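Local coordinates for protein CG4930 (Drosophila melanogaster, PDB 3ISM) that inhibits the nuclease EndoG by forming a complex with it, and probably has ribonuclease inhibitor activity, at residues W312-P323 with F342-F352. The protein carries 1 engineered substitution. Sequence-based numbering, arbitrary orientation.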
ATOM      1  N   TRP C 312       7.536 -33.787 -39.245  1.00 29.51           N
ATOM      2  CA  TRP C 312       8.715 -33.111 -38.702  1.00 28.97           C
ATOM      3  C   TRP C 312       8.820 -31.659 -39.183  1.00 28.83           C
ATOM      4  O   TRP C 312       8.853 -30.734 -38.367  1.00 28.26           O
ATOM      5  CB  TRP C 312      10.001 -33.897 -39.008  1.00 28.67           C
ATOM      6  CG  TRP C 312      11.294 -33.203 -38.598  1.00 28.40           C
ATOM      7  CD1 TRP C 312      12.351 -32.883 -39.414  1.00 28.15           C
ATOM      8  CD2 TRP C 312      11.656 -32.743 -37.282  1.00 28.39           C
ATOM      9  NE1 TRP C 312      13.345 -32.266 -38.687  1.00 28.06           N
ATOM     10  CE2 TRP C 312      12.944 -32.167 -37.378  1.00 28.27           C
ATOM     11  CE3 TRP C 312      11.022 -32.768 -36.031  1.00 28.38           C
ATOM     12  CZ2 TRP C 312      13.603 -31.616 -36.270  1.00 27.99           C
ATOM     13  CZ3 TRP C 312      11.681 -32.214 -34.937  1.00 28.02           C
ATOM     14  CH2 TRP C 312      12.955 -31.647 -35.066  1.00 27.83           C
ATOM     15  N   ARG C 313       8.829 -31.473 -40.503  1.00 28.57           N
ATOM     16  CA  ARG C 313       9.049 -30.155 -41.104  1.00 28.62           C
ATOM     17  C   ARG C 313       7.908 -29.150 -40.904  1.00 28.50           C
ATOM     18  O   ARG C 313       8.159 -28.022 -40.497  1.00 28.20           O
ATOM     19  CB  ARG C 313       9.360 -30.291 -42.596  1.00 28.70           C
ATOM     20  CG  ARG C 313      10.610 -31.097 -42.910  1.00 28.70           C
ATOM     21  CD  ARG C 313      11.033 -30.879 -44.344  1.00 29.11           C
ATOM     22  NE  ARG C 313       9.933 -31.099 -45.280  1.00 29.34           N
ATOM     23  CZ  ARG C 313       9.641 -32.266 -45.849  1.00 29.72           C
ATOM     24  NH1 ARG C 313      10.360 -33.353 -45.585  1.00 29.14           N
ATOM     25  NH2 ARG C 313       8.619 -32.349 -46.688  1.00 29.77           N
ATOM     26  N   ASP C 314       6.673 -29.566 -41.183  1.00 28.72           N
ATOM     27  CA  ASP C 314       5.514 -28.662 -41.204  1.00 29.05           C
ATOM     28  C   ASP C 314       4.862 -28.486 -39.839  1.00 29.34           C
ATOM     29  O   ASP C 314       4.123 -27.520 -39.610  1.00 29.31           O
ATOM     30  CB  ASP C 314       4.449 -29.150 -42.191  1.00 29.22           C
ATOM     31  CG  ASP C 314       5.006 -29.418 -43.578  1.00 29.50           C
ATOM     32  OD1 ASP C 314       6.077 -28.870 -43.917  1.00 29.43           O
ATOM     33  OD2 ASP C 314       4.366 -30.185 -44.329  1.00 30.92           O
ATOM     34  N   LYS C 315       5.119 -29.425 -38.939  1.00 29.49           N
ATOM     35  CA  LYS C 315       4.528 -29.355 -37.608  1.00 29.96           C
ATOM     36  C   LYS C 315       5.567 -29.075 -36.523  1.00 29.85           C
ATOM     37  O   LYS C 315       5.543 -28.009 -35.914  1.00 29.93           O
ATOM     38  CB  LYS C 315       3.703 -30.618 -37.294  1.00 30.08           C
ATOM     39  CG  LYS C 315       2.708 -31.016 -38.400  1.00 30.93           C
ATOM     40  CD  LYS C 315       1.699 -29.905 -38.692  1.00 31.53           C
ATOM     41  CE  LYS C 315       0.745 -30.298 -39.806  1.00 32.47           C
ATOM     42  NZ  LYS C 315      -0.354 -29.294 -39.955  1.00 33.29           N
ATOM     43  N   MET C 316       6.482 -30.013 -36.300  1.00 29.60           N
ATOM     44  CA  MET C 316       7.445 -29.892 -35.200  1.00 29.41           C
ATOM     45  C   MET C 316       8.460 -28.750 -35.361  1.00 29.45           C
ATOM     46  O   MET C 316       8.783 -28.047 -34.376  1.00 28.87           O
ATOM     47  CB  MET C 316       8.167 -31.212 -34.978  1.00 29.46           C
ATOM     48  CG  MET C 316       7.251 -32.357 -34.609  1.00 29.84           C
ATOM     49  SD  MET C 316       8.144 -33.706 -33.827  1.00 28.83           S
ATOM     50  CE  MET C 316       8.448 -32.989 -32.206  1.00 30.61           C
ATOM     51  N   VAL C 317       8.943 -28.569 -36.596  1.00 29.02           N
ATOM     52  CA  VAL C 317       9.847 -27.467 -36.930  1.00 29.12           C
ATOM     53  C   VAL C 317       9.076 -26.156 -37.134  1.00 29.39           C
ATOM     54  O   VAL C 317       9.302 -25.185 -36.406  1.00 29.29           O
ATOM     55  CB  VAL C 317      10.705 -27.772 -38.188  1.00 29.25           C
ATOM     56  CG1 VAL C 317      11.497 -26.533 -38.631  1.00 28.41           C
ATOM     57  CG2 VAL C 317      11.647 -28.940 -37.926  1.00 28.82           C
ATOM     58  N   LYS C 318       8.162 -26.150 -38.107  1.00 29.52           N
ATOM     59  CA  LYS C 318       7.449 -24.941 -38.528  1.00 30.00           C
ATOM     60  C   LYS C 318       6.685 -24.259 -37.395  1.00 30.07           C
ATOM     61  O   LYS C 318       6.746 -23.036 -37.252  1.00 29.96           O
ATOM     62  CB  LYS C 318       6.504 -25.252 -39.696  1.00 30.15           C
ATOM     63  CG  LYS C 318       5.688 -24.058 -40.196  1.00 30.74           C
ATOM     64  CD  LYS C 318       5.149 -24.307 -41.613  1.00 31.98           C
ATOM     65  CE  LYS C 318       3.920 -25.218 -41.626  1.00 31.52           C
ATOM     66  NZ  LYS C 318       3.599 -25.706 -43.001  1.00 31.34           N
ATOM     67  N   MET C 319       5.997 -25.054 -36.578  1.00 30.15           N
ATOM     68  CA  MET C 319       5.215 -24.512 -35.468  1.00 30.38           C
ATOM     69  C   MET C 319       5.975 -24.445 -34.146  1.00 30.49           C
ATOM     70  O   MET C 319       5.368 -24.204 -33.090  1.00 30.83           O
ATOM     71  CB  MET C 319       3.926 -25.297 -35.302  1.00 30.21           C
ATOM     72  CG  MET C 319       3.110 -25.366 -36.568  1.00 30.24           C
ATOM     73  SD  MET C 319       1.819 -26.592 -36.379  1.00 30.80           S
ATOM     74  CE  MET C 319       0.627 -25.998 -37.595  1.00 30.97           C
ATOM     75  N   GLU C 320       7.292 -24.658 -34.210  1.00 30.56           N
ATOM     76  CA  GLU C 320       8.187 -24.523 -33.054  1.00 30.90           C
ATOM     77  C   GLU C 320       7.729 -25.388 -31.868  1.00 30.71           C
ATOM     78  O   GLU C 320       7.501 -24.889 -30.767  1.00 30.73           O
ATOM     79  CB  GLU C 320       8.295 -23.044 -32.659  1.00 31.09           C
ATOM     80  CG  GLU C 320       9.544 -22.653 -31.871  1.00 31.96           C
ATOM     81  CD  GLU C 320       9.505 -21.198 -31.413  1.00 31.82           C
ATOM     82  OE1 GLU C 320       9.264 -20.303 -32.264  1.00 30.99           O
ATOM     83  OE2 GLU C 320       9.720 -20.954 -30.197  1.00 33.56           O
ATOM     84  N   LEU C 321       7.586 -26.689 -32.100  1.00 30.51           N
ATOM     85  CA  LEU C 321       7.058 -27.587 -31.071  1.00 30.25           C
ATOM     86  C   LEU C 321       8.154 -28.322 -30.309  1.00 30.24           C
ATOM     87  O   LEU C 321       7.923 -29.371 -29.699  1.00 30.03           O
ATOM     88  CB  LEU C 321       6.017 -28.549 -31.658  1.00 30.13           C
ATOM     89  CG  LEU C 321       4.791 -27.823 -32.240  1.00 30.30           C
ATOM     90  CD1 LEU C 321       3.728 -28.814 -32.703  1.00 29.03           C
ATOM     91  CD2 LEU C 321       4.205 -26.790 -31.244  1.00 28.81           C
ATOM     92  N   GLY C 322       9.345 -27.739 -30.331  1.00 30.34           N
ATOM     93  CA  GLY C 322      10.484 -28.280 -29.610  1.00 30.61           C
ATOM     94  C   GLY C 322      10.430 -27.950 -28.138  1.00 30.78           C
ATOM     95  O   GLY C 322       9.370 -27.571 -27.629  1.00 30.89           O
ATOM     96  N   PRO C 323      11.568 -28.108 -27.443  1.00 30.81           N
ATOM     97  CA  PRO C 323      11.694 -27.788 -26.031  1.00 30.95           C
ATOM     98  C   PRO C 323      11.137 -26.409 -25.699  1.00 30.97           C
ATOM     99  O   PRO C 323      11.239 -25.482 -26.516  1.00 31.06           O
ATOM    100  CB  PRO C 323      13.208 -27.826 -25.800  1.00 30.99           C
ATOM    101  CG  PRO C 323      13.693 -28.850 -26.772  1.00 30.93           C
ATOM    102  CD  PRO C 323      12.832 -28.636 -27.997  1.00 31.11           C
ATOM    103  N   PHE C 342      17.960 -29.133 -31.183  1.00 32.28           N
ATOM    104  CA  PHE C 342      16.808 -30.043 -31.302  1.00 31.95           C
ATOM    105  C   PHE C 342      16.253 -30.109 -32.729  1.00 31.95           C
ATOM    106  O   PHE C 342      15.896 -31.184 -33.216  1.00 31.84           O
ATOM    107  CB  PHE C 342      15.685 -29.642 -30.326  1.00 31.91           C
ATOM    108  CG  PHE C 342      14.364 -30.329 -30.599  1.00 31.45           C
ATOM    109  CD1 PHE C 342      14.103 -31.585 -30.075  1.00 30.70           C
ATOM    110  CD2 PHE C 342      13.392 -29.720 -31.389  1.00 30.98           C
ATOM    111  CE1 PHE C 342      12.903 -32.224 -30.329  1.00 30.35           C
ATOM    112  CE2 PHE C 342      12.196 -30.353 -31.652  1.00 31.00           C
ATOM    113  CZ  PHE C 342      11.949 -31.614 -31.115  1.00 31.03           C
ATOM    114  N   TYR C 343      16.181 -28.950 -33.381  1.00 31.85           N
ATOM    115  CA  TYR C 343      15.592 -28.832 -34.708  1.00 31.99           C
ATOM    116  C   TYR C 343      16.576 -29.184 -35.817  1.00 31.97           C
ATOM    117  O   TYR C 343      16.163 -29.444 -36.947  1.00 31.82           O
ATOM    118  CB  TYR C 343      15.074 -27.409 -34.938  1.00 31.84           C
ATOM    119  CG  TYR C 343      14.007 -26.977 -33.971  1.00 32.13           C
ATOM    120  CD1 TYR C 343      14.340 -26.300 -32.801  1.00 31.14           C
ATOM    121  CD2 TYR C 343      12.663 -27.251 -34.217  1.00 32.41           C
ATOM    122  CE1 TYR C 343      13.373 -25.903 -31.909  1.00 31.97           C
ATOM    123  CE2 TYR C 343      11.678 -26.865 -33.315  1.00 31.70           C
ATOM    124  CZ  TYR C 343      12.044 -26.186 -32.165  1.00 31.88           C
ATOM    125  OH  TYR C 343      11.086 -25.776 -31.261  1.00 31.74           O
ATOM    126  N   GLU C 344      17.867 -29.182 -35.495  1.00 32.18           N
ATOM    127  CA  GLU C 344      18.918 -29.416 -36.492  1.00 32.64           C
ATOM    128  C   GLU C 344      19.052 -30.893 -36.894  1.00 32.76           C
ATOM    129  O   GLU C 344      20.097 -31.520 -36.692  1.00 32.62           O
ATOM    130  CB  GLU C 344      20.257 -28.824 -36.021  1.00 32.77           C
ATOM    131  CG  GLU C 344      20.370 -27.307 -36.236  1.00 33.22           C
ATOM    132  CD  GLU C 344      21.419 -26.647 -35.356  1.00 33.75           C
ATOM    133  OE1 GLU C 344      22.463 -27.274 -35.093  1.00 33.91           O
ATOM    134  OE2 GLU C 344      21.199 -25.493 -34.923  1.00 34.52           O
ATOM    135  N   LYS C 345      17.970 -31.428 -37.463  1.00 32.95           N
ATOM    136  CA  LYS C 345      17.892 -32.806 -37.947  1.00 33.03           C
ATOM    137  C   LYS C 345      17.096 -32.861 -39.253  1.00 33.00           C
ATOM    138  O   LYS C 345      16.237 -32.011 -39.497  1.00 32.87           O
ATOM    139  CB  LYS C 345      17.256 -33.725 -36.895  1.00 33.00           C
ATOM    140  CG  LYS C 345      18.136 -33.965 -35.682  1.00 33.35           C
ATOM    141  CD  LYS C 345      18.090 -35.405 -35.218  1.00 34.62           C
ATOM    142  CE  LYS C 345      19.191 -35.684 -34.208  1.00 35.12           C
ATOM    143  NZ  LYS C 345      20.537 -35.283 -34.721  1.00 34.89           N
ATOM    144  N   ALA C 346      17.399 -33.864 -40.080  1.00 33.38           N
ATOM    145  CA  ALA C 346      16.843 -34.022 -41.437  1.00 33.41           C
ATOM    146  C   ALA C 346      17.039 -32.790 -42.334  1.00 33.59           C
ATOM    147  O   ALA C 346      16.214 -32.507 -43.208  1.00 33.59           O
ATOM    148  CB  ALA C 346      15.367 -34.455 -41.390  1.00 33.28           C
ATOM    149  N   GLY C 347      18.138 -32.070 -42.109  1.00 33.77           N
ATOM    150  CA  GLY C 347      18.452 -30.852 -42.860  1.00 34.22           C
ATOM    151  C   GLY C 347      17.808 -29.571 -42.337  1.00 34.30           C
ATOM    152  O   GLY C 347      18.122 -28.476 -42.806  1.00 34.14           O
ATOM    153  N   CYS C 348      16.910 -29.707 -41.365  1.00 34.66           N
ATOM    154  CA  CYS C 348      16.153 -28.568 -40.840  1.00 35.02           C
ATOM    155  C   CYS C 348      16.957 -27.676 -39.908  1.00 35.08           C
ATOM    156  O   CYS C 348      18.037 -28.043 -39.445  1.00 35.08           O
ATOM    157  CB  CYS C 348      14.895 -29.041 -40.106  1.00 34.99           C
ATOM    158  SG  CYS C 348      13.553 -29.573 -41.174  1.00 36.00           S
ATOM    159  N   LYS C 349      16.411 -26.493 -39.649  1.00 35.32           N
ATOM    160  CA  LYS C 349      16.942 -25.584 -38.647  1.00 35.43           C
ATOM    161  C   LYS C 349      15.796 -25.096 -37.780  1.00 35.42           C
ATOM    162  O   LYS C 349      14.626 -25.230 -38.156  1.00 35.18           O
ATOM    163  CB  LYS C 349      17.658 -24.404 -39.308  1.00 35.25           C
ATOM    164  CG  LYS C 349      19.054 -24.749 -39.803  1.00 36.14           C
ATOM    165  CD  LYS C 349      19.424 -23.965 -41.056  1.00 36.55           C
ATOM    166  CE  LYS C 349      20.773 -24.407 -41.603  1.00 36.97           C
ATOM    167  NZ  LYS C 349      21.191 -23.602 -42.793  1.00 36.92           N
ATOM    168  N   ALA C 350      16.144 -24.549 -36.618  1.00 35.69           N
ATOM    169  CA  ALA C 350      15.184 -23.923 -35.720  1.00 35.89           C
ATOM    170  C   ALA C 350      14.497 -22.755 -36.422  1.00 36.35           C
ATOM    171  O   ALA C 350      15.165 -21.938 -37.066  1.00 36.05           O
ATOM    172  CB  ALA C 350      15.884 -23.449 -34.456  1.00 35.76           C
ATOM    173  N   PRO C 351      13.154 -22.689 -36.322  1.00 36.80           N
ATOM    174  CA  PRO C 351      12.339 -21.602 -36.875  1.00 37.32           C
ATOM    175  C   PRO C 351      12.639 -20.200 -36.318  1.00 37.79           C
ATOM    176  O   PRO C 351      12.029 -19.230 -36.773  1.00 37.78           O
ATOM    177  CB  PRO C 351      10.910 -22.016 -36.496  1.00 37.26           C
ATOM    178  CG  PRO C 351      11.080 -22.925 -35.328  1.00 37.14           C
ATOM    179  CD  PRO C 351      12.305 -23.706 -35.680  1.00 36.88           C
ATOM    180  N   PHE C 352      13.559 -20.092 -35.359  1.00 38.26           N
ATOM    181  CA  PHE C 352      13.891 -18.791 -34.766  1.00 38.96           C
ATOM    182  C   PHE C 352      15.313 -18.277 -35.011  1.00 39.28           C
ATOM    183  O   PHE C 352      16.283 -19.036 -34.937  1.00 39.10           O
ATOM    184  CB  PHE C 352      13.537 -18.723 -33.263  1.00 39.12           C
ATOM    185  CG  PHE C 352      13.885 -19.966 -32.476  1.00 39.37           C
ATOM    186  CD1 PHE C 352      12.913 -20.925 -32.202  1.00 39.49           C
ATOM    187  CD2 PHE C 352      15.174 -20.168 -31.990  1.00 40.12           C
ATOM    188  CE1 PHE C 352      13.221 -22.072 -31.470  1.00 39.65           C
ATOM    189  CE2 PHE C 352      15.491 -21.320 -31.255  1.00 40.30           C
ATOM    190  CZ  PHE C 352      14.511 -22.268 -30.997  1.00 39.52           C
TER
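Val-317 and Tyr-343 bring their CA atoms to 6.3 Å where the 342-352 segment, which runs from a short weakly bonded helix through a type I' turn at Lys-345 to Cys-348, comes back past the end of helix 309-317. The indole NE1 of Trp-312 donates to Lys-345 O at 3.0 Å, fairly straight at 157° but from above the carbonyl plane; Cys-348 N closes the turn on the same oxygen from the opposite face. With CG anti to the backbone N (chi1 174°), the indole reaches Lys-345 O with NE1 and Phe-342 with CH2, turning an edge toward the Phe-342 face in an offset edge-to-face pair, planes at 68°. An alanine in place of Trp-312 would probably leave Lys-345 O with one donor fewer and open a gap beside Phe-342 and Cys-348. A Schellman motif ends the helix, Glu-320 taking the positive-phi C-prime position, and Tyr-343, Pro-351 and Phe-352 meet this terminus. Here Tyr-343 OH accepts from Gly-322 N at 2.8 Å, while its ring edge meets Met-316 O; Gly-322 CA lies 3.4 Å from Phe-342 CE2. Pro-323 CD sits over the Phe-342 face, 3.7 Å from the centroid in a CH-pi contact, and Phe-297 of helix 290-305 adds another edge-to-face pair. Glu-320 meets the edge of Phe-352 through CD, 3.5 Å from CD1, its carboxylate salt-bridged to Arg-327.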